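Local coordinates for protein endoglucanase (Clostridium thermocellum, PDB 2YIK) that probably hydrolyses beta-1,4-glucosidic bonds within cellulose, as a glycoside hydrolase family 9 endoglucanase whose catalytic domain carries zinc and calcium ions, at residues Asp71-Val74 against Tyr75-Arg78; Asp90-Ile93 against Ser94-Ser98; Phe170-Ala173 against Ser174-Val178. One frame throughout, in Å; residues are numbered along the deposited sequence.

Contact 1. Residues Asp71-Val74 against Tyr75-Arg78; sequences DCHV and YDAR. With ZN (zinc ion), chain E.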
ATOM      1  N   ASP A  71       3.718 -22.344   0.439  1.00 33.65           N
ATOM      2  CA  ASP A  71       4.892 -21.687  -0.134  1.00 33.05           C
ATOM      3  C   ASP A  71       4.811 -21.678  -1.653  1.00 32.19           C
ATOM      4  O   ASP A  71       4.377 -22.653  -2.262  1.00 31.91           O
ATOM      5  CB  ASP A  71       6.181 -22.403   0.292  1.00 33.41           C
ATOM      6  CG  ASP A  71       6.448 -22.289   1.775  1.00 33.94           C
ATOM      7  OD1 ASP A  71       5.770 -21.487   2.440  1.00 33.88           O
ATOM      8  OD2 ASP A  71       7.349 -22.994   2.282  1.00 37.28           O
ATOM      9  N   CYS A  72       5.239 -20.578  -2.264  1.00 30.63           N
ATOM     10  CA  CYS A  72       5.194 -20.464  -3.718  1.00 29.79           C
ATOM     11  C   CYS A  72       6.393 -19.703  -4.263  1.00 29.51           C
ATOM     12  O   CYS A  72       7.032 -18.940  -3.538  1.00 29.85           O
ATOM     13  CB  CYS A  72       3.914 -19.747  -4.146  1.00 29.44           C
ATOM     14  SG  CYS A  72       3.712 -18.139  -3.346  1.00 29.45           S
ATOM     15  N   HIS A  73       6.663 -19.900  -5.552  1.00 28.61           N
ATOM     16  CA  HIS A  73       7.781 -19.256  -6.233  1.00 30.26           C
ATOM     17  C   HIS A  73       9.007 -19.280  -5.332  1.00 30.92           C
ATOM     18  O   HIS A  73       9.744 -18.295  -5.232  1.00 30.20           O
ATOM     19  CB  HIS A  73       7.415 -17.817  -6.606  1.00 27.67           C
ATOM     20  CG  HIS A  73       6.097 -17.704  -7.307  1.00 28.32           C
ATOM     21  ND1 HIS A  73       4.949 -17.275  -6.679  1.00 26.08           N
ATOM     22  CD2 HIS A  73       5.729 -18.045  -8.568  1.00 28.03           C
ATOM     23  CE1 HIS A  73       3.931 -17.358  -7.516  1.00 27.12           C
ATOM     24  NE2 HIS A  73       4.378 -17.824  -8.668  1.00 27.51           N
ATOM     25  N   VAL A  74       9.225 -20.420  -4.678  1.00 30.37           N
ATOM     26  CA  VAL A  74      10.360 -20.540  -3.779  1.00 31.50           C
ATOM     27  C   VAL A  74      11.694 -20.396  -4.510  1.00 31.10           C
ATOM     28  O   VAL A  74      12.718 -20.148  -3.880  1.00 32.02           O
ATOM     29  CB  VAL A  74      10.315 -21.870  -2.974  1.00 31.96           C
ATOM     30  CG1 VAL A  74       9.024 -21.929  -2.155  1.00 29.70           C
ATOM     31  CG2 VAL A  74      10.419 -23.070  -3.910  1.00 33.33           C
ATOM     32  N   TYR A  75      11.698 -20.526  -5.834  1.00 30.78           N
ATOM     33  CA  TYR A  75      12.952 -20.354  -6.557  1.00 30.34           C
ATOM     34  C   TYR A  75      13.394 -18.887  -6.534  1.00 30.13           C
ATOM     35  O   TYR A  75      14.523 -18.570  -6.915  1.00 30.09           O
ATOM     36  CB  TYR A  75      12.864 -20.873  -8.004  1.00 30.70           C
ATOM     37  CG  TYR A  75      11.630 -20.486  -8.787  1.00 30.99           C
ATOM     38  CD1 TYR A  75      10.415 -21.141  -8.578  1.00 31.29           C
ATOM     39  CD2 TYR A  75      11.689 -19.505  -9.782  1.00 30.64           C
ATOM     40  CE1 TYR A  75       9.286 -20.837  -9.351  1.00 30.36           C
ATOM     41  CE2 TYR A  75      10.571 -19.191 -10.557  1.00 30.66           C
ATOM     42  CZ  TYR A  75       9.375 -19.864 -10.338  1.00 30.56           C
ATOM     43  OH  TYR A  75       8.276 -19.587 -11.123  1.00 30.28           O
ATOM     44  N   ASP A  76      12.497 -18.001  -6.085  1.00 29.00           N
ATOM     45  CA  ASP A  76      12.797 -16.570  -5.956  1.00 28.34           C
ATOM     46  C   ASP A  76      13.927 -16.442  -4.937  1.00 28.63           C
ATOM     47  O   ASP A  76      14.732 -15.508  -4.991  1.00 28.63           O
ATOM     48  CB  ASP A  76      11.605 -15.782  -5.384  1.00 28.35           C
ATOM     49  CG  ASP A  76      10.481 -15.562  -6.386  1.00 29.84           C
ATOM     50  OD1 ASP A  76      10.646 -15.869  -7.587  1.00 27.69           O
ATOM     51  OD2 ASP A  76       9.420 -15.058  -5.948  1.00 30.80           O
ATOM     52  N   ALA A  77      13.957 -17.385  -3.997  1.00 27.50           N
ATOM     53  CA  ALA A  77      14.953 -17.391  -2.934  1.00 29.48           C
ATOM     54  C   ALA A  77      16.348 -17.791  -3.411  1.00 29.52           C
ATOM     55  O   ALA A  77      17.317 -17.679  -2.665  1.00 29.48           O
ATOM     56  CB  ALA A  77      14.499 -18.311  -1.799  1.00 28.15           C
ATOM     57  N   ARG A  78      16.439 -18.249  -4.654  1.00 30.69           N
ATOM     58  CA  ARG A  78      17.710 -18.655  -5.237  1.00 33.48           C
ATOM     59  C   ARG A  78      17.840 -18.078  -6.633  1.00 32.01           C
ATOM     60  O   ARG A  78      18.195 -18.794  -7.570  1.00 31.33           O
ATOM     61  CB  ARG A  78      17.806 -20.178  -5.345  1.00 37.37           C
ATOM     62  CG  ARG A  78      17.810 -20.948  -4.042  1.00 44.16           C
ATOM     63  CD  ARG A  78      16.927 -22.177  -4.233  1.00 51.98           C
ATOM     64  NE  ARG A  78      16.727 -22.462  -5.661  1.00 56.83           N
ATOM     65  CZ  ARG A  78      15.709 -23.165  -6.160  1.00 58.50           C
ATOM     66  NH1 ARG A  78      14.783 -23.664  -5.348  1.00 58.63           N
ATOM     67  NH2 ARG A  78      15.607 -23.352  -7.478  1.00 58.90           N
TER
HETATM   68 ZN    ZN E1533       4.368 -16.502  -4.856  1.00 31.23          ZN
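Half of a four-ligand zinc site sits at the start of this short piece of chain, where Cys72 and His73, neighbours in sequence, bind one zinc ion, and His73 also meets Tyr75 and Asp76 in the turn that follows. Cys72 SG lies 2.3 Å from the zinc and His73 ND1 2.1 Å from it; Cys56 and His115 complete the Cys2His2 set. Cys72 places SG between its own backbone N and carbonyl carbon (chi1 55°), which brings the sulfur round to the metal beside the imidazole. With ND1 taken by the metal, the other ring nitrogen, NE2, is hydrogen-bonded to Asp200; metal and carboxylate together fix the rotation of the ring, and the carboxylate would probably make the imidazole a stronger zinc donor. Directly after the ligands the chain tightens into a 3-10 turn, its i to i+3 bonds running from Asp76 N to His73 O (2.9 Å) and from Ala77 N to Val74 O (3.0 Å). Tyr75 folds its ring back along the chain, so that CE1 comes 3.8 Å from His73 CA. Its hydroxyl reaches the imidazole edge near the ring plane, with OH 3.9 Å from His73 CD2, while the hydroxyl's own hydrogen bond goes to the carbonyl oxygen of Met202. From Asp76, OD2 packs against His73 CB at 3.5 Å, and OD1 forms a salt bridge with Arg204. Further on, the Arg78 guanidinium lays one face over Tyr75 CA, which stands 3.9 Å above its plane.

Contact 2. Residues Asp90-Ile93 against Ser94-Ser98; sequences DGFI and SSNRS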
ATOM      1  N   ASP A  90      26.559  -6.679 -16.437  1.00 29.82           N
ATOM      2  CA  ASP A  90      27.664  -7.582 -16.112  1.00 29.67           C
ATOM      3  C   ASP A  90      28.696  -6.822 -15.279  1.00 27.91           C
ATOM      4  O   ASP A  90      29.241  -7.342 -14.308  1.00 27.50           O
ATOM      5  CB  ASP A  90      28.371  -8.083 -17.377  1.00 32.73           C
ATOM      6  CG  ASP A  90      27.569  -9.110 -18.145  1.00 35.80           C
ATOM      7  OD1 ASP A  90      26.696  -9.780 -17.546  1.00 36.04           O
ATOM      8  OD2 ASP A  90      27.834  -9.265 -19.361  1.00 38.96           O
ATOM      9  N   GLY A  91      28.969  -5.589 -15.687  1.00 26.59           N
ATOM     10  CA  GLY A  91      29.942  -4.764 -14.991  1.00 26.76           C
ATOM     11  C   GLY A  91      29.552  -4.414 -13.563  1.00 27.44           C
ATOM     12  O   GLY A  91      30.389  -4.416 -12.662  1.00 25.45           O
ATOM     13  N   PHE A  92      28.277  -4.106 -13.359  1.00 26.84           N
ATOM     14  CA  PHE A  92      27.794  -3.766 -12.031  1.00 24.84           C
ATOM     15  C   PHE A  92      27.914  -4.975 -11.118  1.00 24.15           C
ATOM     16  O   PHE A  92      28.399  -4.863 -10.000  1.00 24.80           O
ATOM     17  CB  PHE A  92      26.335  -3.326 -12.077  1.00 24.21           C
ATOM     18  CG  PHE A  92      25.826  -2.842 -10.759  1.00 23.88           C
ATOM     19  CD1 PHE A  92      26.064  -1.533 -10.348  1.00 23.15           C
ATOM     20  CD2 PHE A  92      25.173  -3.711  -9.896  1.00 22.25           C
ATOM     21  CE1 PHE A  92      25.664  -1.096  -9.091  1.00 22.85           C
ATOM     22  CE2 PHE A  92      24.768  -3.285  -8.631  1.00 24.63           C
ATOM     23  CZ  PHE A  92      25.016  -1.972  -8.229  1.00 23.05           C
ATOM     24  N   ILE A  93      27.460  -6.129 -11.596  1.00 26.22           N
ATOM     25  CA  ILE A  93      27.542  -7.362 -10.812  1.00 27.38           C
ATOM     26  C   ILE A  93      29.008  -7.694 -10.503  1.00 27.77           C
ATOM     27  O   ILE A  93      29.350  -8.079  -9.383  1.00 26.66           O
ATOM     28  CB  ILE A  93      26.919  -8.567 -11.571  1.00 28.07           C
ATOM     29  CG1 ILE A  93      25.415  -8.349 -11.777  1.00 30.83           C
ATOM     30  CG2 ILE A  93      27.165  -9.850 -10.801  1.00 23.52           C
ATOM     31  CD1 ILE A  93      24.653  -8.160 -10.476  1.00 38.13           C
ATOM     32  N   SER A  94      29.867  -7.528 -11.506  1.00 27.27           N
ATOM     33  CA  SER A  94      31.289  -7.823 -11.357  1.00 26.48           C
ATOM     34  C   SER A  94      31.933  -6.998 -10.237  1.00 25.63           C
ATOM     35  O   SER A  94      32.649  -7.541  -9.397  1.00 25.48           O
ATOM     36  CB  SER A  94      32.013  -7.581 -12.688  1.00 26.96           C
ATOM     37  OG  SER A  94      33.293  -8.186 -12.686  1.00 30.51           O
ATOM     38  N   SER A  95      31.649  -5.697 -10.208  1.00 25.73           N
ATOM     39  CA  SER A  95      32.211  -4.801  -9.192  1.00 24.88           C
ATOM     40  C   SER A  95      31.574  -4.913  -7.808  1.00 24.84           C
ATOM     41  O   SER A  95      32.210  -4.575  -6.809  1.00 23.89           O
ATOM     42  CB  SER A  95      32.083  -3.342  -9.630  1.00 24.90           C
ATOM     43  OG  SER A  95      32.811  -3.072 -10.808  1.00 30.55           O
ATOM     44  N   ASN A  96      30.329  -5.386  -7.746  1.00 24.64           N
ATOM     45  CA  ASN A  96      29.615  -5.468  -6.472  1.00 25.48           C
ATOM     46  C   ASN A  96      29.258  -6.849  -5.939  1.00 25.45           C
ATOM     47  O   ASN A  96      28.483  -6.970  -4.986  1.00 23.74           O
ATOM     48  CB  ASN A  96      28.340  -4.623  -6.561  1.00 25.06           C
ATOM     49  CG  ASN A  96      28.635  -3.177  -6.889  1.00 25.70           C
ATOM     50  OD1 ASN A  96      28.489  -2.741  -8.034  1.00 28.67           O
ATOM     51  ND2 ASN A  96      29.076  -2.429  -5.888  1.00 21.99           N
ATOM     52  N   ARG A  97      29.847  -7.884  -6.523  1.00 25.38           N
ATOM     53  CA  ARG A  97      29.561  -9.254  -6.123  1.00 25.18           C
ATOM     54  C   ARG A  97      29.649  -9.557  -4.622  1.00 24.39           C
ATOM     55  O   ARG A  97      28.795 -10.262  -4.078  1.00 24.01           O
ATOM     56  CB  ARG A  97      30.482 -10.206  -6.887  1.00 25.06           C
ATOM     57  CG  ARG A  97      30.098 -11.661  -6.803  1.00 26.78           C
ATOM     58  CD  ARG A  97      31.115 -12.506  -7.565  1.00 30.21           C
ATOM     59  NE  ARG A  97      31.188 -12.113  -8.971  1.00 32.18           N
ATOM     60  CZ  ARG A  97      30.311 -12.486  -9.899  1.00 32.72           C
ATOM     61  NH1 ARG A  97      29.295 -13.272  -9.570  1.00 30.98           N
ATOM     62  NH2 ARG A  97      30.442 -12.062 -11.152  1.00 34.17           N
ATOM     63  N   SER A  98      30.669  -9.033  -3.950  1.00 21.84           N
ATOM     64  CA  SER A  98      30.837  -9.308  -2.528  1.00 23.43           C
ATOM     65  C   SER A  98      29.727  -8.745  -1.645  1.00 23.77           C
ATOM     66  O   SER A  98      29.549  -9.197  -0.517  1.00 23.81           O
ATOM     67  CB  SER A  98      32.210  -8.822  -2.037  1.00 22.17           C
ATOM     68  OG  SER A  98      32.402  -7.445  -2.301  1.00 24.56           O
TER
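Residues Asp90-Ile93 and Ser94-Ser98 follow one another along helix 90-100, making up the greater part of it, and are joined by successive i to i+4 bonds. Ser94 N reaches Asp90 O at 2.9 Å, Ser95 N reaches Gly91 O at 3.0 Å, and Asn96 N reaches Phe92 O at 3.0 Å. The last of these is the most bent, 136° at the hydrogen, and Asn96 N has a second, weak bond to Ile93 O at 3.3 Å. At the start of the helix the carboxylate of Asp90 is hydrogen-bonded to Ser83. One turn apart, Phe92 and Asn96 meet: the end of the Asn96 side chain lies over one face of the Phe92 ring, near its centre, its amide plane tilted 35° from the ring. Phe92 swings CG away from its backbone N (chi1 -175°), which lays the ring alongside the next turn, under the amide. Both side chains also touch Val178 of strand 177-184, so this flank is where the helix rests on the sheet. Round the helix from them, the buried Ile93 packs on Leu81 and Met88. The Arg97 chain bends at chi3, folding the guanidinium back until NH2 lies 4.0 Å from Ile93 CG2.

Contact 3. Residues Phe170-Ala173 against Ser174-Val178; sequences FRDA and SGNVV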
ATOM      1  N   PHE A 170      20.191  -4.464  -0.774  1.00 23.82           N
ATOM      2  CA  PHE A 170      21.572  -4.919  -0.658  1.00 24.80           C
ATOM      3  C   PHE A 170      22.462  -3.729  -0.302  1.00 24.04           C
ATOM      4  O   PHE A 170      22.659  -2.819  -1.115  1.00 24.96           O
ATOM      5  CB  PHE A 170      21.992  -5.567  -1.978  1.00 23.53           C
ATOM      6  CG  PHE A 170      21.165  -6.766  -2.336  1.00 24.64           C
ATOM      7  CD1 PHE A 170      19.934  -6.609  -2.974  1.00 24.21           C
ATOM      8  CD2 PHE A 170      21.559  -8.044  -1.950  1.00 24.63           C
ATOM      9  CE1 PHE A 170      19.109  -7.706  -3.219  1.00 24.99           C
ATOM     10  CE2 PHE A 170      20.742  -9.149  -2.193  1.00 25.10           C
ATOM     11  CZ  PHE A 170      19.513  -8.978  -2.824  1.00 25.74           C
ATOM     12  N   ARG A 171      22.980  -3.740   0.926  1.00 23.99           N
ATOM     13  CA  ARG A 171      23.818  -2.659   1.436  1.00 24.67           C
ATOM     14  C   ARG A 171      25.231  -3.123   1.781  1.00 25.51           C
ATOM     15  O   ARG A 171      25.439  -4.292   2.115  1.00 24.44           O
ATOM     16  CB  ARG A 171      23.182  -2.077   2.706  1.00 25.64           C
ATOM     17  CG  ARG A 171      21.701  -1.756   2.589  1.00 26.77           C
ATOM     18  CD  ARG A 171      21.055  -1.667   3.971  1.00 28.25           C
ATOM     19  NE  ARG A 171      21.473  -0.481   4.712  1.00 30.21           N
ATOM     20  CZ  ARG A 171      21.270  -0.302   6.016  1.00 29.00           C
ATOM     21  NH1 ARG A 171      20.663  -1.237   6.735  1.00 30.45           N
ATOM     22  NH2 ARG A 171      21.659   0.822   6.601  1.00 29.59           N
ATOM     23  N   ASP A 172      26.203  -2.216   1.704  1.00 25.75           N
ATOM     24  CA  ASP A 172      27.556  -2.589   2.083  1.00 27.61           C
ATOM     25  C   ASP A 172      27.575  -2.527   3.616  1.00 27.81           C
ATOM     26  O   ASP A 172      26.589  -2.095   4.229  1.00 26.88           O
ATOM     27  CB  ASP A 172      28.606  -1.667   1.433  1.00 28.30           C
ATOM     28  CG  ASP A 172      28.522  -0.228   1.898  1.00 29.19           C
ATOM     29  OD1 ASP A 172      27.892   0.065   2.937  1.00 29.93           O
ATOM     30  OD2 ASP A 172      29.121   0.623   1.209  1.00 32.52           O
ATOM     31  N   ALA A 173      28.665  -2.970   4.233  1.00 27.60           N
ATOM     32  CA  ALA A 173      28.752  -3.009   5.690  1.00 28.43           C
ATOM     33  C   ALA A 173      28.564  -1.675   6.387  1.00 28.33           C
ATOM     34  O   ALA A 173      28.233  -1.642   7.565  1.00 30.95           O
ATOM     35  CB  ALA A 173      30.073  -3.650   6.124  1.00 27.83           C
ATOM     36  N   SER A 174      28.779  -0.578   5.672  1.00 29.12           N
ATOM     37  CA  SER A 174      28.600   0.754   6.242  1.00 30.47           C
ATOM     38  C   SER A 174      27.143   1.223   6.175  1.00 30.89           C
ATOM     39  O   SER A 174      26.805   2.306   6.660  1.00 31.54           O
ATOM     40  CB  SER A 174      29.473   1.766   5.511  1.00 31.59           C
ATOM     41  OG  SER A 174      30.747   1.850   6.112  1.00 36.52           O
ATOM     42  N   GLY A 175      26.292   0.417   5.552  1.00 29.01           N
ATOM     43  CA  GLY A 175      24.891   0.774   5.442  1.00 28.65           C
ATOM     44  C   GLY A 175      24.459   1.386   4.116  1.00 27.94           C
ATOM     45  O   GLY A 175      23.261   1.560   3.882  1.00 28.55           O
ATOM     46  N   ASN A 176      25.410   1.727   3.251  1.00 26.74           N
ATOM     47  CA  ASN A 176      25.070   2.323   1.963  1.00 27.10           C
ATOM     48  C   ASN A 176      24.358   1.330   1.058  1.00 25.78           C
ATOM     49  O   ASN A 176      24.789   0.183   0.921  1.00 24.03           O
ATOM     50  CB  ASN A 176      26.328   2.825   1.253  1.00 30.26           C
ATOM     51  CG  ASN A 176      27.128   3.774   2.108  1.00 34.49           C
ATOM     52  OD1 ASN A 176      28.265   3.476   2.488  1.00 37.11           O
ATOM     53  ND2 ASN A 176      26.539   4.922   2.430  1.00 32.99           N
ATOM     54  N   VAL A 177      23.263   1.776   0.447  1.00 26.21           N
ATOM     55  CA  VAL A 177      22.501   0.927  -0.463  1.00 25.17           C
ATOM     56  C   VAL A 177      23.246   0.791  -1.788  1.00 25.42           C
ATOM     57  O   VAL A 177      23.639   1.782  -2.401  1.00 25.45           O
ATOM     58  CB  VAL A 177      21.092   1.505  -0.749  1.00 25.96           C
ATOM     59  CG1 VAL A 177      20.394   0.659  -1.805  1.00 23.09           C
ATOM     60  CG2 VAL A 177      20.266   1.539   0.533  1.00 22.48           C
ATOM     61  N   VAL A 178      23.436  -0.448  -2.219  1.00 24.57           N
ATOM     62  CA  VAL A 178      24.130  -0.741  -3.461  1.00 23.84           C
ATOM     63  C   VAL A 178      23.117  -1.088  -4.560  1.00 24.31           C
ATOM     64  O   VAL A 178      23.272  -0.695  -5.717  1.00 24.09           O
ATOM     65  CB  VAL A 178      25.123  -1.913  -3.246  1.00 25.25           C
ATOM     66  CG1 VAL A 178      25.623  -2.438  -4.578  1.00 24.57           C
ATOM     67  CG2 VAL A 178      26.298  -1.438  -2.387  1.00 25.02           C
TER
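A type I turn from Asp172 to Gly175 closes the beta hairpin of strands 169-171 and 177-184, and the side chains of Arg171 and Asp172 bind its backbone. Asp172 sets its carboxylate between its backbone N and carbonyl carbon (chi1 65°), over the turn, where OD1 accepts two weak bonds, from Ser174 N at 2.9 Å and from Asn176 N at 3.0 Å. The turn's own bond joins Gly175 N to Asp172 O, also 2.9 Å. Gly175 has a positive phi (99°) and no side chain, and Arg171 NH2 packs 3.4 Å from its CA. Behind the turn the antiparallel ladder begins: Asp172 N bonds to Asn176 O, Val178 N bonds to Phe170 O at 2.7 Å, and between them Arg171 and Val177 form a non-hydrogen-bonded pair. These two side chains share one face of the sheet, against helix 238-257, with Arg171 CG 4.1 Å from Val177 CG2. From there Arg171 bends at chi3 and grips Gly175 O with the edge of its guanidinium: Gly175 O lies close to the guanidinium plane, 2.8 Å from NE and, in a weak bond, 3.2 Å from NH2. On the far side of the group NH1 forms a salt bridge with Asp246, while Tyr247 makes a cation-pi contact.

How the contacts relate
Contacts 2 and 3 pack on each other: helix 90-100 lies against strand 177-184, and the two meet where Phe92 CZ comes within 3.3 Å of Val178 O. Contact 1 touches neither; its nearest atoms are about 8 Å from those of contact 3 and about 13 Å from those of contact 2. All three are local contacts in the peripheral part of the fold. Contact 1 buries its metal ligands and relies on zinc coordination and charged partners. Contact 2 is amphipathic, with Phe92 and Ile93 inward and serines outward. Contact 3, at the surface, is held by backbone hydrogen bonds and by bonds from the Asp172 and Arg171 side chains.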